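Local coordinates for protein dihydrolipoyl dehydrogenase (Elizabethkingia anophelis NUHP1, PDB 6UZI) that probably catalyses the NAD+-dependent reoxidation of dihydrolipoyl groups on carrier proteins, using one FAD per subunit and a redox-active disulfide, at residues S398-G403 with P454-A459. Residues are numbered along the deposited sequence; the frame is centred on the assembly and turned at random.
Sequences SMDTDG and PTYTEA. With ZN (zinc ion), chain F; EDO (1,2-ethanediol), chain J.
Tyr456 meets Ser398 through its phenol oxygen: OH of Tyr456 lies 2.6 Å from OG of Ser398, a hydrogen bond in which either hydroxyl may be the donor. The serine oxygen approaches in the plane of the ring, at its edge; Arg394, Met389 and Met429 also touch the tyrosine side chain. The carbonyl O of Asp400 comes obliquely to within 4.2 Å of CE2 of Tyr456.

The serine hydroxyl is positioned by the amide of Asp400. With OG held between the backbone N and the carbonyl carbon (chi1 77°), OG of Ser398 accepts a hydrogen bond from the backbone N of Asp400 at 3.1 Å, forming an ST turn where helix 393-398 ends and Met399 takes positive phi. OD1 of Asp400 in turn accepts a hydrogen bond from NE1 of Trp362.

Behind the tyrosine, Thr455 to Glu458 make a type I turn leading into helix 458-469. OE2 of Glu458 binds zinc at 2.2 Å, together with His453 of the same chain and Glu333 of the second subunit. The pairing thus joins the end of helix 393-398 to a turn that carries a zinc ligand and follows His453, the predicted proton acceptor of this class-&#73; pyridine nucleotide-disulfide oxidoreductase.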
ATOM      1  N   SER A 398      -0.615 -13.497   3.841  1.00 35.34           N
ATOM      2  CA  SER A 398       0.684 -12.923   4.180  1.00 38.85           C
ATOM      3  C   SER A 398       1.059 -13.068   5.651  1.00 40.14           C
ATOM      4  O   SER A 398       2.221 -12.834   5.996  1.00 36.62           O
ATOM      5  CB  SER A 398       0.721 -11.434   3.813  1.00 32.24           C
ATOM      6  OG  SER A 398       0.015 -10.655   4.770  1.00 38.16           O
ATOM      7  N   MET A 399       0.107 -13.427   6.513  1.00 47.74           N
ATOM      8  CA  MET A 399       0.235 -13.507   7.968  1.00 42.66           C
ATOM      9  C   MET A 399       0.354 -12.138   8.624  1.00 49.95           C
ATOM     10  O   MET A 399       0.617 -12.061   9.826  1.00 62.84           O
ATOM     11  CB  MET A 399       1.400 -14.398   8.409  1.00 36.11           C
ATOM     12  CG  MET A 399       1.317 -15.805   7.870  1.00 43.16           C
ATOM     13  SD  MET A 399       2.369 -16.960   8.772  1.00 51.79           S
ATOM     14  CE  MET A 399       3.949 -16.578   8.056  1.00 43.28           C
ATOM     15  N   ASP A 400       0.124 -11.053   7.882  1.00 46.32           N
ATOM     16  CA  ASP A 400       0.101  -9.708   8.458  1.00 36.79           C
ATOM     17  C   ASP A 400      -1.348  -9.365   8.796  1.00 38.61           C
ATOM     18  O   ASP A 400      -2.038  -8.634   8.083  1.00 45.45           O
ATOM     19  CB  ASP A 400       0.735  -8.701   7.505  1.00 41.71           C
ATOM     20  CG  ASP A 400       2.208  -8.997   7.236  1.00 49.89           C
ATOM     21  OD1 ASP A 400       2.915  -9.402   8.181  1.00 57.13           O
ATOM     22  OD2 ASP A 400       2.656  -8.850   6.080  1.00 54.48           O
ATOM     23  N   THR A 401      -1.806  -9.905   9.927  1.00 35.55           N
ATOM     24  CA  THR A 401      -3.217  -9.914  10.286  1.00 33.71           C
ATOM     25  C   THR A 401      -3.602  -8.932  11.384  1.00 39.65           C
ATOM     26  O   THR A 401      -4.789  -8.848  11.723  1.00 39.55           O
ATOM     27  CB  THR A 401      -3.628 -11.322  10.715  1.00 35.28           C
ATOM     28  OG1 THR A 401      -2.758 -11.763  11.765  1.00 36.26           O
ATOM     29  CG2 THR A 401      -3.508 -12.270   9.541  1.00 35.66           C
ATOM     30  N   ASP A 402      -2.650  -8.214  11.974  1.00 28.35           N
ATOM     31  CA  ASP A 402      -2.987  -7.309  13.067  1.00 31.27           C
ATOM     32  C   ASP A 402      -3.645  -6.038  12.556  1.00 33.58           C
ATOM     33  O   ASP A 402      -3.288  -5.515  11.497  1.00 40.72           O
ATOM     34  CB  ASP A 402      -1.748  -6.942  13.884  1.00 34.24           C
ATOM     35  CG  ASP A 402      -1.235  -8.101  14.718  1.00 47.87           C
ATOM     36  OD1 ASP A 402      -1.843  -9.195  14.680  1.00 50.14           O
ATOM     37  OD2 ASP A 402      -0.217  -7.914  15.412  1.00 52.70           O
ATOM     38  N   GLY A 403      -4.624  -5.557  13.306  1.00 32.65           N
ATOM     39  CA  GLY A 403      -5.108  -4.206  13.145  1.00 28.42           C
ATOM     40  C   GLY A 403      -6.574  -4.124  12.767  1.00 32.80           C
ATOM     41  O   GLY A 403      -7.302  -5.119  12.704  1.00 39.37           O
ATOM     42  N   PRO A 454      -7.643  -9.806  -3.961  1.00 45.34           N
ATOM     43  CA  PRO A 454      -7.549  -9.474  -2.535  1.00 39.55           C
ATOM     44  C   PRO A 454      -6.508  -8.397  -2.218  1.00 38.85           C
ATOM     45  O   PRO A 454      -5.357  -8.530  -2.623  1.00 42.24           O
ATOM     46  CB  PRO A 454      -7.146 -10.806  -1.914  1.00 41.65           C
ATOM     47  CG  PRO A 454      -6.299 -11.449  -2.973  1.00 39.86           C
ATOM     48  CD  PRO A 454      -6.845 -11.000  -4.298  1.00 39.47           C
ATOM     49  N   THR A 455      -6.908  -7.341  -1.508  1.00 33.43           N
ATOM     50  CA  THR A 455      -5.992  -6.291  -1.082  1.00 30.10           C
ATOM     51  C   THR A 455      -6.325  -5.885   0.340  1.00 36.69           C
ATOM     52  O   THR A 455      -7.396  -6.197   0.863  1.00 50.36           O
ATOM     53  CB  THR A 455      -6.062  -5.056  -1.981  1.00 34.13           C
ATOM     54  OG1 THR A 455      -7.403  -4.556  -1.982  1.00 40.76           O
ATOM     55  CG2 THR A 455      -5.623  -5.388  -3.398  1.00 31.02           C
ATOM     56  N   TYR A 456      -5.397  -5.165   0.971  1.00 32.46           N
ATOM     57  CA  TYR A 456      -5.665  -4.663   2.313  1.00 31.78           C
ATOM     58  C   TYR A 456      -6.689  -3.538   2.289  1.00 39.35           C
ATOM     59  O   TYR A 456      -7.390  -3.321   3.285  1.00 34.94           O
ATOM     60  CB  TYR A 456      -4.367  -4.200   2.966  1.00 28.52           C
ATOM     61  CG  TYR A 456      -3.366  -5.314   3.123  1.00 37.86           C
ATOM     62  CD1 TYR A 456      -2.190  -5.329   2.376  1.00 30.13           C
ATOM     63  CD2 TYR A 456      -3.617  -6.380   3.982  1.00 36.74           C
ATOM     64  CE1 TYR A 456      -1.279  -6.358   2.501  1.00 27.47           C
ATOM     65  CE2 TYR A 456      -2.706  -7.416   4.117  1.00 42.14           C
ATOM     66  CZ  TYR A 456      -1.540  -7.399   3.374  1.00 38.84           C
ATOM     67  OH  TYR A 456      -0.637  -8.428   3.501  1.00 39.74           O
ATOM     68  N   THR A 457      -6.803  -2.824   1.161  1.00 44.22           N
ATOM     69  CA  THR A 457      -7.752  -1.720   1.065  1.00 40.37           C
ATOM     70  C   THR A 457      -9.203  -2.184   1.111  1.00 35.83           C
ATOM     71  O   THR A 457     -10.089  -1.364   1.378  1.00 32.76           O
ATOM     72  CB  THR A 457      -7.517  -0.918  -0.221  1.00 46.90           C
ATOM     73  OG1 THR A 457      -7.591  -1.786  -1.358  1.00 45.31           O
ATOM     74  CG2 THR A 457      -6.147  -0.245  -0.190  1.00 43.57           C
ATOM     75  N   GLU A 458      -9.468  -3.479   0.896  1.00 30.69           N
ATOM     76  CA  GLU A 458     -10.838  -3.967   1.029  1.00 31.94           C
ATOM     77  C   GLU A 458     -11.357  -3.749   2.437  1.00 35.85           C
ATOM     78  O   GLU A 458     -12.571  -3.638   2.641  1.00 34.87           O
ATOM     79  CB  GLU A 458     -10.930  -5.451   0.660  1.00 34.09           C
ATOM     80  CG  GLU A 458     -10.541  -5.777  -0.762  1.00 43.10           C
ATOM     81  CD  GLU A 458     -10.974  -7.164  -1.182  1.00 63.41           C
ATOM     82  OE1 GLU A 458     -10.205  -8.121  -0.951  1.00 69.72           O
ATOM     83  OE2 GLU A 458     -12.082  -7.297  -1.744  1.00 91.35           O
ATOM     84  N   ALA A 459     -10.454  -3.675   3.421  1.00 40.87           N
ATOM     85  CA  ALA A 459     -10.879  -3.365   4.779  1.00 39.88           C
ATOM     86  C   ALA A 459     -11.459  -1.966   4.866  1.00 41.04           C
ATOM     87  O   ALA A 459     -12.391  -1.728   5.644  1.00 47.84           O
ATOM     88  CB  ALA A 459      -9.705  -3.508   5.746  1.00 34.05           C
TER
HETATM   89 ZN    ZN F 502     -13.342  -9.046  -1.447  1.00 95.33          ZN
HETATM   90  C1  EDO J 506       3.964 -10.926  11.394  1.00 83.28           C
HETATM   91  O1  EDO J 506       5.070 -10.485  12.207  1.00 82.40           O
HETATM   92  C2  EDO J 506       2.763 -11.358  12.248  1.00 77.66           C
HETATM   93  O2  EDO J 506       2.530 -12.775  12.158  1.00 73.56           O